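Local atomic coordinates of odorant-binding protein 1d (Locusta migratoria, PDB entry 4PT1), a protein that probably binds and carries small hydrophobic odorants, as a secreted all-helical member of the insect PBP/GOBP odorant-binding protein family. Residues T8-D13 with E57-S62; C53-F58 with E101-I106. All coordinates share one frame; numbering follows the deposited sequence.

Interaction 1 of 2, residues T8-D13 with E57-S62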
ATOM      1  N   THR A   8     -12.086   0.277   7.699  1.00 26.78           N
ATOM      2  CA  THR A   8     -12.171   1.735   7.727  1.00 28.29           C
ATOM      3  C   THR A   8     -10.754   2.295   7.940  1.00 27.03           C
ATOM      4  O   THR A   8      -9.780   1.611   7.624  1.00 28.19           O
ATOM      5  CB  THR A   8     -13.170   2.239   8.798  1.00 29.62           C
ATOM      6  OG1 THR A   8     -12.697   1.920  10.115  1.00 26.44           O
ATOM      7  CG2 THR A   8     -14.539   1.613   8.583  1.00 33.62           C
ATOM      8  N   GLY A   9     -10.630   3.524   8.434  1.00 25.14           N
ATOM      9  CA  GLY A   9      -9.316   4.156   8.620  1.00 28.78           C
ATOM     10  C   GLY A   9      -8.996   5.198   7.561  1.00 27.17           C
ATOM     11  O   GLY A   9      -9.694   5.297   6.550  1.00 26.10           O
ATOM     12  N   ARG A  10      -7.940   5.980   7.794  1.00 23.79           N
ATOM     13  CA  ARG A  10      -7.631   7.133   6.937  1.00 23.09           C
ATOM     14  C   ARG A  10      -7.300   6.753   5.494  1.00 23.05           C
ATOM     15  O   ARG A  10      -7.687   7.461   4.567  1.00 23.13           O
ATOM     16  CB  ARG A  10      -6.534   8.025   7.545  1.00 26.15           C
ATOM     17  CG  ARG A  10      -5.157   7.403   7.767  1.00 29.69           C
ATOM     18  CD  ARG A  10      -4.292   8.345   8.614  1.00 35.46           C
ATOM     19  NE  ARG A  10      -2.873   7.973   8.653  1.00 36.73           N
ATOM     20  CZ  ARG A  10      -1.912   8.681   9.254  1.00 39.33           C
ATOM     21  NH1 ARG A  10      -2.202   9.820   9.879  1.00 38.48           N
ATOM     22  NH2 ARG A  10      -0.646   8.252   9.231  1.00 36.91           N
ATOM     23  N   ILE A  11      -6.620   5.626   5.290  1.00 21.78           N
ATOM     24  CA  ILE A  11      -6.285   5.192   3.936  1.00 20.19           C
ATOM     25  C   ILE A  11      -7.540   4.767   3.160  1.00 19.76           C
ATOM     26  O   ILE A  11      -7.747   5.162   2.008  1.00 21.60           O
ATOM     27  CB  ILE A  11      -5.246   4.048   3.935  1.00 19.09           C
ATOM     28  CG1 ILE A  11      -3.912   4.557   4.489  1.00 19.93           C
ATOM     29  CG2 ILE A  11      -5.053   3.514   2.529  1.00 24.58           C
ATOM     30  CD1 ILE A  11      -2.772   3.572   4.300  1.00 23.27           C
ATOM     31  N   MET A  12      -8.397   3.983   3.789  1.00 21.17           N
ATOM     32  CA  MET A  12      -9.614   3.571   3.111  1.00 23.36           C
ATOM     33  C   MET A  12     -10.528   4.770   2.854  1.00 22.64           C
ATOM     34  O   MET A  12     -11.100   4.882   1.752  1.00 25.55           O
ATOM     35  CB  MET A  12     -10.338   2.468   3.893  1.00 25.75           C
ATOM     36  CG  MET A  12      -9.597   1.139   3.866  1.00 29.39           C
ATOM     37  SD  MET A  12      -9.397   0.465   2.205  1.00 31.47           S
ATOM     38  CE  MET A  12      -8.082  -0.729   2.447  1.00 33.67           C
ATOM     39  N   ASP A  13     -10.643   5.660   3.842  1.00 23.64           N
ATOM     40  CA  ASP A  13     -11.455   6.894   3.717  1.00 26.93           C
ATOM     41  C   ASP A  13     -11.063   7.727   2.503  1.00 23.72           C
ATOM     42  O   ASP A  13     -11.929   8.278   1.811  1.00 23.44           O
ATOM     43  CB  ASP A  13     -11.311   7.799   4.957  1.00 28.68           C
ATOM     44  CG  ASP A  13     -12.168   7.352   6.145  1.00 30.39           C
ATOM     45  OD1 ASP A  13     -13.172   6.625   5.950  1.00 35.78           O
ATOM     46  OD2 ASP A  13     -11.835   7.757   7.286  1.00 29.65           O
ATOM     47  N   GLU A  57       1.849  10.144   0.426  1.00 12.43           N
ATOM     48  CA  GLU A  57       0.619  10.868   0.747  1.00 13.93           C
ATOM     49  C   GLU A  57       0.099  10.511   2.163  1.00 16.92           C
ATOM     50  O   GLU A  57      -0.540  11.340   2.827  1.00 19.80           O
ATOM     51  CB  GLU A  57      -0.434  10.593  -0.319  1.00 15.47           C
ATOM     52  CG  GLU A  57      -0.094  11.188  -1.677  1.00 17.59           C
ATOM     53  CD  GLU A  57      -0.106  12.700  -1.687  1.00 20.29           C
ATOM     54  OE1 GLU A  57      -1.137  13.299  -1.310  1.00 21.24           O
ATOM     55  OE2 GLU A  57       0.911  13.288  -2.102  1.00 22.96           O
ATOM     56  N   PHE A  58       0.406   9.308   2.641  1.00 17.36           N
ATOM     57  CA  PHE A  58       0.039   8.920   4.022  1.00 17.69           C
ATOM     58  C   PHE A  58       1.218   8.923   5.006  1.00 17.54           C
ATOM     59  O   PHE A  58       1.199   8.216   6.015  1.00 18.53           O
ATOM     60  CB  PHE A  58      -0.680   7.567   4.023  1.00 17.33           C
ATOM     61  CG  PHE A  58      -1.995   7.592   3.300  1.00 22.78           C
ATOM     62  CD1 PHE A  58      -3.049   8.359   3.787  1.00 24.96           C
ATOM     63  CD2 PHE A  58      -2.180   6.859   2.135  1.00 24.74           C
ATOM     64  CE1 PHE A  58      -4.266   8.401   3.113  1.00 26.35           C
ATOM     65  CE2 PHE A  58      -3.396   6.888   1.462  1.00 27.06           C
ATOM     66  CZ  PHE A  58      -4.442   7.658   1.961  1.00 25.55           C
ATOM     67  N   ASN A  59       2.236   9.731   4.708  1.00 16.04           N
ATOM     68  CA  ASN A  59       3.302  10.065   5.661  1.00 18.00           C
ATOM     69  C   ASN A  59       4.234   8.928   6.104  1.00 17.55           C
ATOM     70  O   ASN A  59       5.082   9.151   6.978  1.00 18.62           O
ATOM     71  CB  ASN A  59       2.711  10.709   6.926  1.00 21.04           C
ATOM     72  CG  ASN A  59       1.728  11.808   6.613  1.00 24.95           C
ATOM     73  OD1 ASN A  59       0.527  11.682   6.892  1.00 31.13           O
ATOM     74  ND2 ASN A  59       2.229  12.900   6.015  1.00 23.35           N
ATOM     75  N   SER A  60       4.105   7.744   5.499  1.00 13.30           N
ATOM     76  CA  SER A  60       4.915   6.574   5.870  1.00 15.35           C
ATOM     77  C   SER A  60       6.180   6.453   5.051  1.00 15.33           C
ATOM     78  O   SER A  60       7.020   5.599   5.340  1.00 16.63           O
ATOM     79  CB  SER A  60       4.111   5.270   5.768  1.00 15.73           C
ATOM     80  OG  SER A  60       3.452   5.128   4.518  1.00 14.58           O
ATOM     81  N   LEU A  61       6.313   7.293   4.020  1.00 16.72           N
ATOM     82  CA  LEU A  61       7.559   7.398   3.272  1.00 18.25           C
ATOM     83  C   LEU A  61       7.821   8.861   2.904  1.00 17.85           C
ATOM     84  O   LEU A  61       6.898   9.626   2.603  1.00 17.81           O
ATOM     85  CB  LEU A  61       7.508   6.497   2.030  1.00 17.53           C
ATOM     86  CG  LEU A  61       8.829   6.038   1.413  1.00 19.67           C
ATOM     87  CD1 LEU A  61       9.425   4.870   2.187  1.00 18.28           C
ATOM     88  CD2 LEU A  61       8.659   5.660  -0.054  1.00 17.48           C
ATOM     89  N   SER A  62       9.082   9.264   2.968  1.00 21.11           N
ATOM     90  CA  SER A  62       9.467  10.579   2.470  1.00 19.77           C
ATOM     91  C   SER A  62       9.528  10.484   0.957  1.00 17.89           C
ATOM     92  O   SER A  62       9.678   9.405   0.394  1.00 17.35           O
ATOM     93  CB  SER A  62      10.837  10.979   3.007  1.00 20.59           C
ATOM     94  OG  SER A  62      11.820  10.057   2.596  1.00 20.05           O
TER

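Interaction 2 of 2, residues C53-F58 with E101-I106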
ATOM      1  N   CYS A  53       3.955   6.592  -4.057  1.00 11.16           N
ATOM      2  CA  CYS A  53       3.163   7.811  -3.980  1.00 10.89           C
ATOM      3  C   CYS A  53       2.112   7.723  -2.878  1.00 11.16           C
ATOM      4  O   CYS A  53       1.912   8.686  -2.153  1.00 12.44           O
ATOM      5  CB  CYS A  53       2.510   8.092  -5.338  1.00 11.32           C
ATOM      6  SG  CYS A  53       1.480   9.560  -5.360  1.00 14.36           S
ATOM      7  N   ILE A  54       1.433   6.583  -2.767  1.00 11.25           N
ATOM      8  CA  ILE A  54       0.477   6.335  -1.685  1.00 12.92           C
ATOM      9  C   ILE A  54       1.177   6.489  -0.330  1.00 12.98           C
ATOM     10  O   ILE A  54       0.677   7.150   0.569  1.00 12.05           O
ATOM     11  CB  ILE A  54      -0.183   4.943  -1.794  1.00 16.09           C
ATOM     12  CG1 ILE A  54      -1.223   4.933  -2.912  1.00 18.03           C
ATOM     13  CG2 ILE A  54      -0.907   4.555  -0.489  1.00 17.87           C
ATOM     14  CD1 ILE A  54      -1.729   3.539  -3.181  1.00 21.02           C
ATOM     15  N   MET A  55       2.353   5.891  -0.184  1.00 10.64           N
ATOM     16  CA  MET A  55       3.026   5.967   1.107  1.00  9.68           C
ATOM     17  C   MET A  55       3.396   7.408   1.448  1.00  9.60           C
ATOM     18  O   MET A  55       3.305   7.812   2.609  1.00 13.84           O
ATOM     19  CB  MET A  55       4.252   5.058   1.139  1.00  9.98           C
ATOM     20  CG  MET A  55       3.905   3.583   1.036  1.00 11.62           C
ATOM     21  SD  MET A  55       5.368   2.554   1.160  1.00 13.84           S
ATOM     22  CE  MET A  55       5.630   2.603   2.939  1.00 12.21           C
ATOM     23  N   VAL A  56       3.818   8.178   0.449  1.00 10.36           N
ATOM     24  CA  VAL A  56       4.197   9.595   0.664  1.00 11.59           C
ATOM     25  C   VAL A  56       2.977  10.392   1.080  1.00 12.89           C
ATOM     26  O   VAL A  56       3.040  11.187   1.998  1.00 13.89           O
ATOM     27  CB  VAL A  56       4.843  10.231  -0.586  1.00 11.88           C
ATOM     28  CG1 VAL A  56       5.042  11.724  -0.361  1.00 13.43           C
ATOM     29  CG2 VAL A  56       6.177   9.565  -0.887  1.00 13.91           C
ATOM     30  N   GLU A  57       1.849  10.144   0.426  1.00 12.43           N
ATOM     31  CA  GLU A  57       0.619  10.868   0.747  1.00 13.93           C
ATOM     32  C   GLU A  57       0.099  10.511   2.163  1.00 16.92           C
ATOM     33  O   GLU A  57      -0.540  11.340   2.827  1.00 19.80           O
ATOM     34  CB  GLU A  57      -0.434  10.593  -0.319  1.00 15.47           C
ATOM     35  CG  GLU A  57      -0.094  11.188  -1.677  1.00 17.59           C
ATOM     36  CD  GLU A  57      -0.106  12.700  -1.687  1.00 20.29           C
ATOM     37  OE1 GLU A  57      -1.137  13.299  -1.310  1.00 21.24           O
ATOM     38  OE2 GLU A  57       0.911  13.288  -2.102  1.00 22.96           O
ATOM     39  N   PHE A  58       0.406   9.308   2.641  1.00 17.36           N
ATOM     40  CA  PHE A  58       0.039   8.920   4.022  1.00 17.69           C
ATOM     41  C   PHE A  58       1.218   8.923   5.006  1.00 17.54           C
ATOM     42  O   PHE A  58       1.199   8.216   6.015  1.00 18.53           O
ATOM     43  CB  PHE A  58      -0.680   7.567   4.023  1.00 17.33           C
ATOM     44  CG  PHE A  58      -1.995   7.592   3.300  1.00 22.78           C
ATOM     45  CD1 PHE A  58      -3.049   8.359   3.787  1.00 24.96           C
ATOM     46  CD2 PHE A  58      -2.180   6.859   2.135  1.00 24.74           C
ATOM     47  CE1 PHE A  58      -4.266   8.401   3.113  1.00 26.35           C
ATOM     48  CE2 PHE A  58      -3.396   6.888   1.462  1.00 27.06           C
ATOM     49  CZ  PHE A  58      -4.442   7.658   1.961  1.00 25.55           C
ATOM     50  N   GLU A 101      11.399   1.453  -5.543  1.00 19.21           N
ATOM     51  CA  GLU A 101      11.672   0.019  -5.323  1.00 20.55           C
ATOM     52  C   GLU A 101      11.449  -0.276  -3.834  1.00 20.07           C
ATOM     53  O   GLU A 101      10.778  -1.243  -3.501  1.00 21.33           O
ATOM     54  CB  GLU A 101      13.096  -0.359  -5.804  1.00 23.59           C
ATOM     55  CG  GLU A 101      13.436  -1.862  -5.837  1.00 23.41           C
ATOM     56  CD  GLU A 101      12.640  -2.678  -6.844  1.00 25.20           C
ATOM     57  OE1 GLU A 101      12.035  -2.102  -7.764  1.00 31.56           O
ATOM     58  OE2 GLU A 101      12.627  -3.929  -6.735  1.00 25.00           O
ATOM     59  N   THR A 102      11.973   0.595  -2.971  1.00 19.00           N
ATOM     60  CA  THR A 102      11.776   0.532  -1.493  1.00 20.64           C
ATOM     61  C   THR A 102      10.313   0.354  -1.126  1.00 18.56           C
ATOM     62  O   THR A 102       9.954  -0.588  -0.397  1.00 15.05           O
ATOM     63  CB  THR A 102      12.321   1.803  -0.792  1.00 22.89           C
ATOM     64  OG1 THR A 102      13.754   1.831  -0.887  1.00 33.12           O
ATOM     65  CG2 THR A 102      11.923   1.870   0.705  1.00 20.98           C
ATOM     66  N   ALA A 103       9.455   1.237  -1.638  1.00 14.38           N
ATOM     67  CA  ALA A 103       8.017   1.088  -1.378  1.00 13.37           C
ATOM     68  C   ALA A 103       7.500  -0.264  -1.867  1.00 13.87           C
ATOM     69  O   ALA A 103       6.818  -0.970  -1.131  1.00 13.74           O
ATOM     70  CB  ALA A 103       7.223   2.220  -2.016  1.00 10.48           C
ATOM     71  N   TYR A 104       7.836  -0.638  -3.107  1.00 19.25           N
ATOM     72  CA  TYR A 104       7.261  -1.858  -3.734  1.00 19.07           C
ATOM     73  C   TYR A 104       7.624  -3.124  -2.938  1.00 19.43           C
ATOM     74  O   TYR A 104       6.794  -4.021  -2.771  1.00 22.66           O
ATOM     75  CB  TYR A 104       7.659  -1.965  -5.229  1.00 20.87           C
ATOM     76  CG  TYR A 104       7.215  -3.249  -5.937  1.00 16.64           C
ATOM     77  CD1 TYR A 104       5.929  -3.384  -6.472  1.00 18.27           C
ATOM     78  CD2 TYR A 104       8.077  -4.315  -6.070  1.00 19.32           C
ATOM     79  CE1 TYR A 104       5.536  -4.559  -7.120  1.00 20.19           C
ATOM     80  CE2 TYR A 104       7.705  -5.497  -6.709  1.00 22.19           C
ATOM     81  CZ  TYR A 104       6.427  -5.624  -7.234  1.00 22.99           C
ATOM     82  OH  TYR A 104       6.035  -6.800  -7.879  1.00 28.62           O
ATOM     83  N   GLN A 105       8.845  -3.160  -2.419  1.00 16.05           N
ATOM     84  CA  GLN A 105       9.346  -4.301  -1.682  1.00 19.26           C
ATOM     85  C   GLN A 105       9.065  -4.243  -0.179  1.00 20.70           C
ATOM     86  O   GLN A 105       9.086  -5.294   0.467  1.00 19.03           O
ATOM     87  CB  GLN A 105      10.860  -4.435  -1.902  1.00 17.08           C
ATOM     88  CG  GLN A 105      11.269  -4.596  -3.368  1.00 19.72           C
ATOM     89  CD  GLN A 105      10.854  -5.919  -4.009  1.00 20.93           C
ATOM     90  OE1 GLN A 105      10.377  -6.830  -3.340  1.00 24.88           O
ATOM     91  NE2 GLN A 105      11.021  -6.015  -5.325  1.00 25.53           N
ATOM     92  N   ILE A 106       8.823  -3.051   0.391  1.00 21.29           N
ATOM     93  CA  ILE A 106       8.195  -2.993   1.717  1.00 16.86           C
ATOM     94  C   ILE A 106       6.853  -3.729   1.557  1.00 14.74           C
ATOM     95  O   ILE A 106       6.506  -4.576   2.368  1.00 16.23           O
ATOM     96  CB  ILE A 106       7.995  -1.543   2.257  1.00 14.08           C
ATOM     97  CG1 ILE A 106       9.315  -0.936   2.767  1.00 15.60           C
ATOM     98  CG2 ILE A 106       6.977  -1.557   3.404  1.00 13.79           C
ATOM     99  CD1 ILE A 106       9.262   0.554   3.073  1.00 16.99           C
TER

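Interaction 1 of 2, residues T8-D13 with E57-S62
Ile11 lays its CG1 methylene over the centre of the Phe58 ring, 3.7 Å from the ring centroid and only 8° off the normal, a CH-pi contact. Around this point the rest of the residue spreads over the same ring: CG2 lies 3.9 Å from Phe58 CE2, while the backbone CA comes to 3.7 Å from Phe58 CZ. The first torsion (chi1 -65°), with CG1 anti to the carbonyl carbon, puts CG1 over the ring centre and CG2 beside CE2. Arg10 O approaches the ring obliquely, 3.8 Å from Phe58 CE1. The extended Arg10 side chain runs on toward the Phe58 carbonyl, bringing NH2 to 3.7 Å from Phe58 O, too far for a hydrogen bond, and Asn59 OD1 sits above one guanidinium face, 4.3 Å from Arg10 NH2. The polar link is made by Asn75, whose OD1 accepts from Arg10 NE while its ND2 donates to Phe58 O; Glu71 adds a salt bridge to Arg10 NH2. Further out, backbone geometry places both sides. Gly9 is the N-cap of the short helix 10-13, with Asp13 N bonded to its O at 2.9 Å, and a side chain on Gly9 would collide with Thr8 O at this backbone conformation. Helix 45-57 ends in a Schellman motif with Asn59, at positive phi, as its C-prime residue. A leucine in place of Phe58 would probably leave Ile11 CG1 without an aromatic face to rest on and open a gap where the outer ring atoms meet the Ile11 backbone. The contact therefore holds the N-terminal helix to the end of helix 45-57 mainly by apolar and CH-pi packing, with no direct hydrogen bond between the segments, while Asn75 and Glu71 of helix 69-75 take the polar ends.

Interaction 2 of 2, residues C53-F58 with E101-I106
Met55 leaves its helix with CG anti to the carbonyl carbon (chi1 -65°), runs straight through CG-SD, and then bends at chi3 (78°), so that sulfur and terminal methyl meet different residues of helix 99-113. The sulfur comes first: SD lies 3.7 Å from Ala103 CB and 4.0 Å from Ala103 CA, settling against the helix surface where only a methyl group projects. The bend turns CE toward Ile106, whose CD1 is reached at 4.2 Å; this outer touch is looser, and the two side chains cross at a slant. A methyl at the alanine position is consistent with the close backbone approach, 7.4 Å between Met55 CA and Ala103 CA. No hydrogen bond crosses the contact, and all three touching residues are buried. Leu61 packs on Met55 and Phe67 on Ile106, extending the apolar surroundings. Within helix 99-113, Gln105 NE2 donates to Glu101 OE2 at 3.0 Å with a nearly straight N-H...O angle of 166°, an i to i+4 bond that meets the carboxylate from above its plane; the other oxygen, Glu101 OE1, has a salt bridge with Lys48 of helix 45-57. The same two helices are tied covalently by the Cys49-Cys100 disulfide, and Cys53 joins helix 45-57 to Cys22 of helix 15-26, part of the three-disulfide framework familiar from insect odorant-binding proteins. What remains between the two segments is purely apolar and non-directional: a flexible thioether resting against an alanine methyl and an isoleucine end, so that the helix pairing relies on shape here and on covalent and ionic links at neighbouring positions.

In the fold
Interactions 1 and 2 lie with their centres 10 Å apart and share the end of helix 45-57. Met55 serves both: its side chain packs in interaction 2, while its carbonyl O takes a probable hydrogen bond from Ser60 N at 3.0 Å, closing the helix that presents Phe58 in interaction 1. Leu61 CB packs on Met55 CB at 3.7 Å. Ile54, a pocket residue in segment 53-58, sets its CG2 in the plane of the Phe58 ring at the edge, 3.7 Å from Phe58 CD2. The side chain of Ile11 is about 4 Å from the bound 2-(2-methoxyethoxy)ethanol, probably a crystallisation additive, and touches Phe125, another pocket residue; His107 of the pocket directly follows Ile106.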